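Local coordinates for protein N2152 (Neocallimastix frontalis, PDB 5U22) that probably hydrolyses rare arabinosyl substrates with broad specificity, as a family 39 glycoside hydrolase of an anaerobic rumen fungus, at residues W378-K381 against D382-S385; P321-E324 against N325-L328; P52-Y55 against K56-V59; T100-L103 against A104-L107. All blocks are in the same frame, centred on the assembly; numbering follows the deposited sequence.

Contact 1. Residues W378-K381 against D382-S385; sequences WKSK and DTPS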
loop_
_atom_site.group_PDB
_atom_site.type_symbol
_atom_site.label_atom_id
_atom_site.label_comp_id
_atom_site.label_asym_id
_atom_site.label_seq_id
_atom_site.Cartn_x
_atom_site.Cartn_y
_atom_site.Cartn_z
ATOM N N TRP A 378 10.858 -11.090 -13.231
ATOM C CA TRP A 378 10.124 -11.901 -12.270
ATOM C C TRP A 378 9.788 -13.247 -12.887
ATOM O O TRP A 378 9.343 -13.301 -14.038
ATOM C CB TRP A 378 8.854 -11.164 -11.854
ATOM C CG TRP A 378 7.850 -11.921 -11.070
ATOM C CD1 TRP A 378 7.698 -11.915 -9.712
ATOM C CD2 TRP A 378 6.794 -12.743 -11.590
ATOM N NE1 TRP A 378 6.618 -12.694 -9.353
ATOM C CE2 TRP A 378 6.050 -13.213 -10.486
ATOM C CE3 TRP A 378 6.413 -13.136 -12.873
ATOM C CZ2 TRP A 378 4.952 -14.054 -10.632
ATOM C CZ3 TRP A 378 5.316 -13.972 -13.015
ATOM C CH2 TRP A 378 4.605 -14.424 -11.901
ATOM N N LYS A 379 10.025 -14.324 -12.132
ATOM C CA LYS A 379 9.587 -15.674 -12.472
ATOM C C LYS A 379 8.438 -16.142 -11.596
ATOM O O LYS A 379 7.454 -16.701 -12.094
ATOM C CB LYS A 379 10.758 -16.661 -12.340
ATOM C CG LYS A 379 11.929 -16.375 -13.261
ATOM C CD LYS A 379 12.052 -17.427 -14.338
ATOM C CE LYS A 379 13.203 -17.107 -15.276
ATOM N NZ LYS A 379 14.448 -16.739 -14.526
ATOM N N SER A 380 8.551 -15.938 -10.288
ATOM C CA SER A 380 7.490 -16.252 -9.345
ATOM C C SER A 380 7.823 -15.566 -8.030
ATOM O O SER A 380 8.952 -15.113 -7.813
ATOM C CB SER A 380 7.343 -17.762 -9.131
ATOM O OG SER A 380 8.358 -18.224 -8.261
ATOM N N LYS A 381 6.826 -15.513 -7.148
ATOM C CA LYS A 381 7.007 -14.907 -5.835
ATOM C C LYS A 381 8.065 -15.625 -5.002
ATOM O O LYS A 381 8.629 -15.016 -4.082
ATOM C CB LYS A 381 5.671 -14.899 -5.088
ATOM C CG LYS A 381 5.315 -16.261 -4.502
ATOM C CD LYS A 381 3.927 -16.306 -3.882
ATOM C CE LYS A 381 3.695 -17.602 -3.093
ATOM N NZ LYS A 381 4.533 -17.721 -1.854
ATOM N N ASP A 382 8.345 -16.900 -5.298
ATOM C CA ASP A 382 9.279 -17.710 -4.520
ATOM C C ASP A 382 10.627 -17.887 -5.211
ATOM O O ASP A 382 11.456 -18.676 -4.742
ATOM C CB ASP A 382 8.661 -19.085 -4.213
ATOM C CG ASP A 382 7.438 -18.989 -3.305
ATOM O OD1 ASP A 382 7.327 -17.997 -2.548
ATOM O OD2 ASP A 382 6.576 -19.886 -3.345
ATOM N N THR A 383 10.863 -17.172 -6.310
ATOM C CA THR A 383 12.127 -17.242 -7.029
ATOM C C THR A 383 13.073 -16.175 -6.494
ATOM O O THR A 383 12.739 -14.985 -6.557
ATOM C CB THR A 383 11.907 -17.032 -8.521
ATOM O OG1 THR A 383 11.028 -18.046 -9.021
ATOM C CG2 THR A 383 13.231 -17.088 -9.285
ATOM N N PRO A 384 14.234 -16.536 -5.952
ATOM C CA PRO A 384 15.167 -15.501 -5.492
ATOM C C PRO A 384 15.650 -14.642 -6.652
ATOM O O PRO A 384 15.744 -15.097 -7.795
ATOM C CB PRO A 384 16.313 -16.307 -4.865
ATOM C CG PRO A 384 15.683 -17.608 -4.499
ATOM C CD PRO A 384 14.695 -17.885 -5.595
ATOM N N SER A 385 15.944 -13.379 -6.343
ATOM C CA SER A 385 16.415 -12.411 -7.325
ATOM C C SER A 385 17.753 -11.822 -6.898
ATOM O O SER A 385 17.958 -11.499 -5.721
ATOM C CB SER A 385 15.408 -11.282 -7.510
ATOM O OG SER A 385 15.884 -10.331 -8.444
HETATM O O HOH W 1 10.993 -13.236 -7.223
#
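Lys-381 and Asp-382, neighbours in sequence, send their side chains the same way and run alongside each other until their charged ends meet. The lysine starts with CB close to the peptide nitrogen of Asp-382. Its CG is wedged between its own backbone N and carbonyl carbon (chi1 78°), which brings CG within 3.3 Å of Asp-382 OD1. CD passes the same oxygen at longer range, and CE lies about equally far from both carboxylate oxygens. A bend at the last torsion (chi4 68°) then folds NZ back onto the acid, where it forms a salt bridge of 2.9 Å to Asp-382 OD1. NZ arrives on the syn side of that oxygen, 20° out of the carboxylate plane, and adds a weak bond to OD2. Phe-282 makes a cation-pi contact with the same lysine.

The two residues occupy the corners of a type I beta turn, Ser-380 to Thr-383, in the loop joining the antiparallel strands 368-376 and 389-397 of the beta-sandwich domain. Thr-383 N closes the turn on Ser-380 O at 3.2 Å, approaching from above the carbonyl plane. Inside the bend, Ser-380 OG accepts from Asp-382 N (3.2 Å) and shares a 2.8 Å hydrogen bond with Thr-383 OG1. Lys-379 lays its CB beside that threonine, 3.6 Å from Thr-383 OG1, with Thr-383 CG2 a little farther off. One water donates to both Ser-380 O (2.8 Å) and Thr-383 O (2.6 Å), spanning the mouth of the turn.

Contact 2. Residues P321-E324 against N325-L328; sequences PPNE and NSKL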
loop_
_atom_site.group_PDB
_atom_site.type_symbol
_atom_site.label_atom_id
_atom_site.label_comp_id
_atom_site.label_asym_id
_atom_site.label_seq_id
_atom_site.Cartn_x
_atom_site.Cartn_y
_atom_site.Cartn_z
ATOM N N PRO A 321 -1.164 7.150 -18.113
ATOM C CA PRO A 321 -0.900 5.810 -18.635
ATOM C C PRO A 321 -1.891 5.455 -19.730
ATOM O O PRO A 321 -2.780 6.256 -20.052
ATOM C CB PRO A 321 -1.106 4.932 -17.397
ATOM C CG PRO A 321 -2.262 5.617 -16.708
ATOM C CD PRO A 321 -2.124 7.110 -16.993
ATOM N N PRO A 322 -1.771 4.271 -20.338
ATOM C CA PRO A 322 -2.745 3.908 -21.392
ATOM C C PRO A 322 -4.195 3.956 -20.934
ATOM O O PRO A 322 -5.042 4.523 -21.643
ATOM C CB PRO A 322 -2.295 2.499 -21.788
ATOM C CG PRO A 322 -0.810 2.537 -21.592
ATOM C CD PRO A 322 -0.627 3.336 -20.317
ATOM N N ASN A 323 -4.506 3.389 -19.763
ATOM C CA ASN A 323 -5.864 3.393 -19.225
ATOM C C ASN A 323 -5.843 2.943 -17.771
ATOM O O ASN A 323 -5.743 1.741 -17.497
ATOM C CB ASN A 323 -6.779 2.469 -20.043
ATOM C CG ASN A 323 -8.216 2.441 -19.514
ATOM O OD1 ASN A 323 -8.578 3.206 -18.629
ATOM N ND2 ASN A 323 -9.035 1.561 -20.072
ATOM N N GLU A 324 -5.909 3.890 -16.833
ATOM C CA GLU A 324 -5.840 3.529 -15.420
ATOM C C GLU A 324 -7.077 2.785 -14.942
ATOM O O GLU A 324 -7.070 2.257 -13.826
ATOM C CB GLU A 324 -5.645 4.770 -14.551
ATOM C CG GLU A 324 -6.887 5.657 -14.457
ATOM C CD GLU A 324 -6.911 6.459 -13.168
ATOM O OE1 GLU A 324 -6.065 6.177 -12.283
ATOM O OE2 GLU A 324 -7.767 7.367 -13.040
ATOM N N ASN A 325 -8.137 2.742 -15.739
ATOM C CA ASN A 325 -9.358 2.023 -15.371
ATOM C C ASN A 325 -9.406 0.646 -16.005
ATOM O O ASN A 325 -10.447 0.216 -16.508
ATOM C CB ASN A 325 -10.581 2.841 -15.766
ATOM C CG ASN A 325 -10.585 4.203 -15.118
ATOM O OD1 ASN A 325 -10.624 4.313 -13.896
ATOM N ND2 ASN A 325 -10.512 5.255 -15.935
ATOM N N SER A 326 -8.284 -0.065 -15.980
ATOM C CA SER A 326 -8.116 -1.343 -16.660
ATOM C C SER A 326 -6.912 -2.040 -16.040
ATOM O O SER A 326 -6.312 -1.535 -15.089
ATOM C CB SER A 326 -7.897 -1.147 -18.159
ATOM O OG SER A 326 -6.564 -0.710 -18.377
ATOM N N LYS A 327 -6.535 -3.186 -16.603
ATOM C CA LYS A 327 -5.359 -3.902 -16.120
ATOM C C LYS A 327 -4.044 -3.323 -16.632
ATOM O O LYS A 327 -2.987 -3.812 -16.226
ATOM C CB LYS A 327 -5.449 -5.378 -16.514
ATOM C CG LYS A 327 -6.653 -6.084 -15.907
ATOM C CD LYS A 327 -6.685 -7.558 -16.262
ATOM C CE LYS A 327 -7.659 -8.301 -15.359
ATOM N NZ LYS A 327 -9.040 -7.759 -15.487
ATOM N N LEU A 328 -4.072 -2.292 -17.482
ATOM C CA LEU A 328 -2.881 -1.959 -18.252
ATOM C C LEU A 328 -1.821 -1.262 -17.405
ATOM O O LEU A 328 -2.101 -0.659 -16.362
ATOM C CB LEU A 328 -3.225 -1.080 -19.458
ATOM C CG LEU A 328 -4.177 -1.757 -20.456
ATOM C CD1 LEU A 328 -4.453 -0.860 -21.652
ATOM C CD2 LEU A 328 -3.620 -3.095 -20.886
HETATM O O HOH W 2 -2.948 2.051 -17.697
HETATM O O HOH W 3 -10.165 5.364 -18.757
HETATM O O HOH W 4 -11.721 1.089 -19.069
HETATM O O HOH W 5 -9.533 7.939 -15.075
#
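Ser-326 and Asn-323 make the tight part of this loop between strands 315-320 and 330-336. Ser-326 OG donates to Asn-323 O at 2.7 Å, tilted 22° from the carbonyl plane, and accepts from Leu-328 N at 3.1 Å, which makes an ST turn. The hydroxyl is thus gripped from two directions. Beside it, Asn-325 N reaches Asn-323 OD1 at 3.0 Å from above the amide plane, since Asn-323 CG stands anti to its backbone N (chi1 180°). Pro-322 CB packs more lightly against Leu-328 CD1, 4.0 Å away.

The other flank is wet. The side chains of Asn-323 and Asn-325 cross at about a right angle. One water joins the two amides, from Asn-323 OD1 (2.7 Å) to Asn-325 ND2 (2.8 Å); a second links Asn-323 ND2 to the backbone oxygen Asn-325 O. A third ties Asn-325 ND2 to Glu-324 OE2.

The charged end of Glu-324 looks to the barrel domain, with a salt bridge to Arg-270 and hydrogen bonds to Tyr-271 and Ser-222, while Asn-325 OD1 accepts from Arg-226. Polar bonds, more than apolar packing, therefore shape the loop and join the beta-sandwich domain to the barrel helices.

Contact 3. Residues P52-Y55 against K56-V59; sequences PKDY and KSLV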
loop_
_atom_site.group_PDB
_atom_site.type_symbol
_atom_site.label_atom_id
_atom_site.label_comp_id
_atom_site.label_asym_id
_atom_site.label_seq_id
_atom_site.Cartn_x
_atom_site.Cartn_y
_atom_site.Cartn_z
ATOM N N PRO A 52 11.285 -10.753 8.685
ATOM C CA PRO A 52 12.642 -11.177 8.327
ATOM C C PRO A 52 13.555 -11.060 9.532
ATOM O O PRO A 52 13.331 -10.202 10.380
ATOM C CB PRO A 52 13.066 -10.175 7.238
ATOM C CG PRO A 52 11.806 -9.497 6.792
ATOM C CD PRO A 52 10.893 -9.521 7.986
ATOM N N LYS A 53 14.562 -11.924 9.617
ATOM C CA LYS A 53 15.501 -11.836 10.729
ATOM C C LYS A 53 16.374 -10.592 10.602
ATOM O O LYS A 53 16.610 -9.878 11.590
ATOM C CB LYS A 53 16.348 -13.112 10.764
ATOM C CG LYS A 53 16.671 -13.665 12.129
ATOM C CD LYS A 53 17.465 -14.978 12.004
ATOM C CE LYS A 53 16.548 -16.193 11.947
ATOM N NZ LYS A 53 17.293 -17.494 11.944
ATOM N N ASP A 54 16.838 -10.302 9.388
ATOM C CA ASP A 54 17.801 -9.231 9.145
ATOM C C ASP A 54 17.034 -7.957 8.828
ATOM O O ASP A 54 16.767 -7.649 7.666
ATOM C CB ASP A 54 18.735 -9.632 8.008
ATOM C CG ASP A 54 19.832 -8.621 7.750
ATOM O OD1 ASP A 54 19.750 -7.480 8.250
ATOM O OD2 ASP A 54 20.771 -8.968 6.997
ATOM N N TYR A 55 16.694 -7.195 9.874
ATOM C CA TYR A 55 15.952 -5.952 9.674
ATOM C C TYR A 55 16.747 -4.970 8.821
ATOM O O TYR A 55 16.196 -4.339 7.917
ATOM C CB TYR A 55 15.589 -5.310 11.019
ATOM C CG TYR A 55 14.605 -4.152 10.878
ATOM C CD1 TYR A 55 15.029 -2.890 10.470
ATOM C CD2 TYR A 55 13.252 -4.329 11.135
ATOM C CE1 TYR A 55 14.139 -1.840 10.325
ATOM C CE2 TYR A 55 12.359 -3.291 11.000
ATOM C CZ TYR A 55 12.804 -2.052 10.591
ATOM O OH TYR A 55 11.909 -1.026 10.449
ATOM N N LYS A 56 18.051 -4.836 9.089
ATOM C CA LYS A 56 18.827 -3.787 8.441
ATOM C C LYS A 56 18.982 -4.014 6.944
ATOM O O LYS A 56 19.070 -3.039 6.184
ATOM C CB LYS A 56 20.206 -3.671 9.093
ATOM C CG LYS A 56 20.160 -3.303 10.576
ATOM C CD LYS A 56 21.571 -3.118 11.155
ATOM C CE LYS A 56 21.525 -2.856 12.652
ATOM N NZ LYS A 56 20.840 -1.580 12.961
ATOM N N SER A 57 19.062 -5.275 6.504
ATOM C CA SER A 57 19.250 -5.554 5.085
ATOM C C SER A 57 17.942 -5.634 4.321
ATOM O O SER A 57 17.903 -5.261 3.143
ATOM C CB SER A 57 20.001 -6.871 4.871
ATOM O OG SER A 57 21.280 -6.841 5.466
ATOM N N LEU A 58 16.882 -6.119 4.965
ATOM C CA LEU A 58 15.657 -6.478 4.270
ATOM C C LEU A 58 14.485 -5.537 4.524
ATOM O O LEU A 58 13.638 -5.396 3.645
ATOM C CB LEU A 58 15.258 -7.914 4.642
ATOM C CG LEU A 58 16.325 -8.971 4.312
ATOM C CD1 LEU A 58 15.869 -10.366 4.740
ATOM C CD2 LEU A 58 16.671 -8.949 2.834
ATOM N N VAL A 59 14.417 -4.872 5.677
ATOM C CA VAL A 59 13.287 -3.995 5.984
ATOM C C VAL A 59 13.700 -2.537 5.868
ATOM O O VAL A 59 13.084 -1.757 5.128
ATOM C CB VAL A 59 12.730 -4.289 7.388
ATOM C CG1 VAL A 59 11.525 -3.415 7.670
ATOM C CG2 VAL A 59 12.386 -5.773 7.531
#
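Val-59 sits squarely over one face of the Tyr-55 ring, its CB 3.7 Å from the ring centroid and only 8° off the ring normal, a CH-pi contact. The methyl CG1 leans toward the outer part of the ring and touches Tyr-55 CE2 at 3.4 Å. With CG anti to the backbone N (chi1 -170°), the tyrosine ring swings to the side where Val-59, four residues on, can cover it. The other methyl, CG2, turns to Pro-52 and meets its CG at 3.8 Å, the proline crossing the valine at about a right angle. Leu-58 CD1 comes alongside Pro-52 CB, also 3.8 Å away, so the proline, which follows a cis peptide bond, meets both Leu-58 and Val-59.

At the exposed end Asp-54 is the N-cap of the single-turn helix 55-58. Its carboxylate is met from above its plane: Ser-57 N donates to OD1 at 2.9 Å, 57° out of that plane, and Ser-57 OG donates to OD2 at 2.7 Å. The Tyr-55 side chain also touches Arg-90 and Leu-91 of helix 84-91, and its hydroxyl bonds to Ser-94.

With both carboxylate oxygens bonded to Ser-57, the acid is held at the positive end of the helix, where its negative charge would probably be stabilised and the first turn fixed.

Contact 4. Residues T100-L103 against A104-L107; sequences TIEL and ADIL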
loop_
_atom_site.group_PDB
_atom_site.type_symbol
_atom_site.label_atom_id
_atom_site.label_comp_id
_atom_site.label_asym_id
_atom_site.label_seq_id
_atom_site.Cartn_x
_atom_site.Cartn_y
_atom_site.Cartn_z
ATOM N N THR A 100 -0.483 -0.536 11.514
ATOM C CA THR A 100 -1.912 -0.591 11.796
ATOM C C THR A 100 -2.199 -1.714 12.789
ATOM O O THR A 100 -1.701 -2.833 12.630
ATOM C CB THR A 100 -2.680 -0.847 10.497
ATOM O OG1 THR A 100 -2.417 0.207 9.558
ATOM C CG2 THR A 100 -4.183 -0.960 10.748
ATOM N N ILE A 101 -3.022 -1.423 13.799
ATOM C CA ILE A 101 -3.474 -2.429 14.762
ATOM C C ILE A 101 -4.765 -3.072 14.262
ATOM O O ILE A 101 -5.830 -2.452 14.306
ATOM C CB ILE A 101 -3.699 -1.809 16.142
ATOM C CG1 ILE A 101 -2.395 -1.217 16.668
ATOM C CG2 ILE A 101 -4.263 -2.861 17.097
ATOM C CD1 ILE A 101 -2.571 -0.241 17.818
ATOM N N GLU A 102 -4.696 -4.340 13.864
ATOM C CA GLU A 102 -5.884 -5.072 13.393
ATOM C C GLU A 102 -6.522 -5.783 14.585
ATOM O O GLU A 102 -6.144 -6.896 14.950
ATOM C CB GLU A 102 -5.506 -6.057 12.294
ATOM C CG GLU A 102 -6.720 -6.718 11.600
ATOM C CD GLU A 102 -6.335 -7.950 10.779
ATOM O OE1 GLU A 102 -5.222 -8.478 10.984
ATOM O OE2 GLU A 102 -7.147 -8.390 9.937
ATOM N N LEU A 103 -7.507 -5.132 15.206
ATOM C CA LEU A 103 -8.099 -5.688 16.421
ATOM C C LEU A 103 -8.829 -7.001 16.159
ATOM O O LEU A 103 -8.912 -7.840 17.063
ATOM C CB LEU A 103 -9.065 -4.674 17.045
ATOM C CG LEU A 103 -8.450 -3.384 17.594
ATOM C CD1 LEU A 103 -9.533 -2.346 17.906
ATOM C CD2 LEU A 103 -7.654 -3.695 18.845
ATOM N N ALA A 104 -9.372 -7.195 14.948
ATOM C CA ALA A 104 -10.154 -8.401 14.672
ATOM C C ALA A 104 -9.359 -9.664 14.962
ATOM O O ALA A 104 -9.927 -10.674 15.391
ATOM C CB ALA A 104 -10.626 -8.413 13.213
ATOM N N ASP A 105 -8.046 -9.630 14.755
ATOM C CA ASP A 105 -7.282 -10.868 14.871
ATOM C C ASP A 105 -7.013 -11.267 16.320
ATOM O O ASP A 105 -6.339 -12.276 16.560
ATOM C CB ASP A 105 -5.986 -10.757 14.071
ATOM C CG ASP A 105 -6.209 -11.034 12.597
ATOM O OD1 ASP A 105 -7.378 -10.946 12.162
ATOM O OD2 ASP A 105 -5.244 -11.383 11.880
ATOM N N ILE A 106 -7.534 -10.512 17.288
ATOM C CA ILE A 106 -7.706 -11.049 18.636
ATOM C C ILE A 106 -8.438 -12.381 18.585
ATOM O O ILE A 106 -8.185 -13.279 19.404
ATOM C CB ILE A 106 -8.466 -10.035 19.522
ATOM C CG1 ILE A 106 -7.571 -8.852 19.892
ATOM C CG2 ILE A 106 -9.035 -10.717 20.789
ATOM C CD1 ILE A 106 -8.303 -7.782 20.652
ATOM N N LEU A 107 -9.334 -12.539 17.636
ATOM C CA LEU A 107 -10.276 -13.654 17.554
ATOM C C LEU A 107 -9.792 -14.736 16.599
ATOM O O LEU A 107 -9.221 -14.426 15.546
ATOM C CB LEU A 107 -11.645 -13.164 17.084
ATOM C CG LEU A 107 -12.272 -12.084 17.963
ATOM C CD1 LEU A 107 -13.605 -11.655 17.351
ATOM C CD2 LEU A 107 -12.444 -12.582 19.401
HETATM O O HOH W 6 -6.130 -11.033 9.192
#
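Glu-102 and Asp-105 meet across a tight turn at the C-terminal end of strand 98-102, one of the parallel strands of the TIM barrel, where such barrels carry their active sites. The chain passes from the strand straight into a short 3-10 turn.

Ala-104 comes first. Its methyl rests on Tyr-112, while its carbonyl waits for a donor three residues on. Asp-105 follows: its N bonds weakly to Glu-102 O at 3.3 Å, and its side chain rises beside that of Glu-102, the two crossing at a slant with their carboxylate planes 38° apart. Glu-102 OE1 stands only 3.0 Å from Asp-105 OD2, a close approach of two acceptors in a buried place. A water donates to both Glu-102 OE2 (2.9 Å) and Asp-105 OD2 (2.9 Å) and probably eases the approach. The hydroxyls of Tyr-45 and Tyr-112 bond to OD2 and OD1 of Asp-105, respectively, so this acid is fixed by protein as well as by water; Glu-102 has a long, weak ion pair with Arg-68. The reach of Glu-102 follows from its CG lying trans to the backbone N (chi1 -172°) and a chain extended beyond it.

Ile-106 continues the turn, its N donating to Leu-103 O at 3.0 Å from well above the carbonyl plane. The same oxygen lies under its side chain, 3.3 Å from Ile-106 CG1. At Leu-107 the turn runs out: Leu-107 N closes on Ala-104 O at 3.0 Å, and Leu-107 O accepts from Gln-78 NE2.

Contacts 3 and 4 belong to the barrel domain, contacts 1 and 2 to loops of the beta-sandwich, and none of the four touches another. Contact 4 is nearest the probable active-site pocket, at the C-terminal end of a barrel strand: the side chain of Glu-102 is about 5 Å from a bound bis-tris buffer molecule. The side chain of Lys-381 in contact 1 is about 12 Å from bound bis-tris. The centres of contacts 1 and 4 are 30 Å apart. The closest pair is 1 and 3, with nearest atoms about 9 Å apart. Contact 2 lies across the chain's centre from contacts 3 and 4, its centre 34 Å from each. Contacts 1 and 2 both reach from the sandwich to the barrel domain.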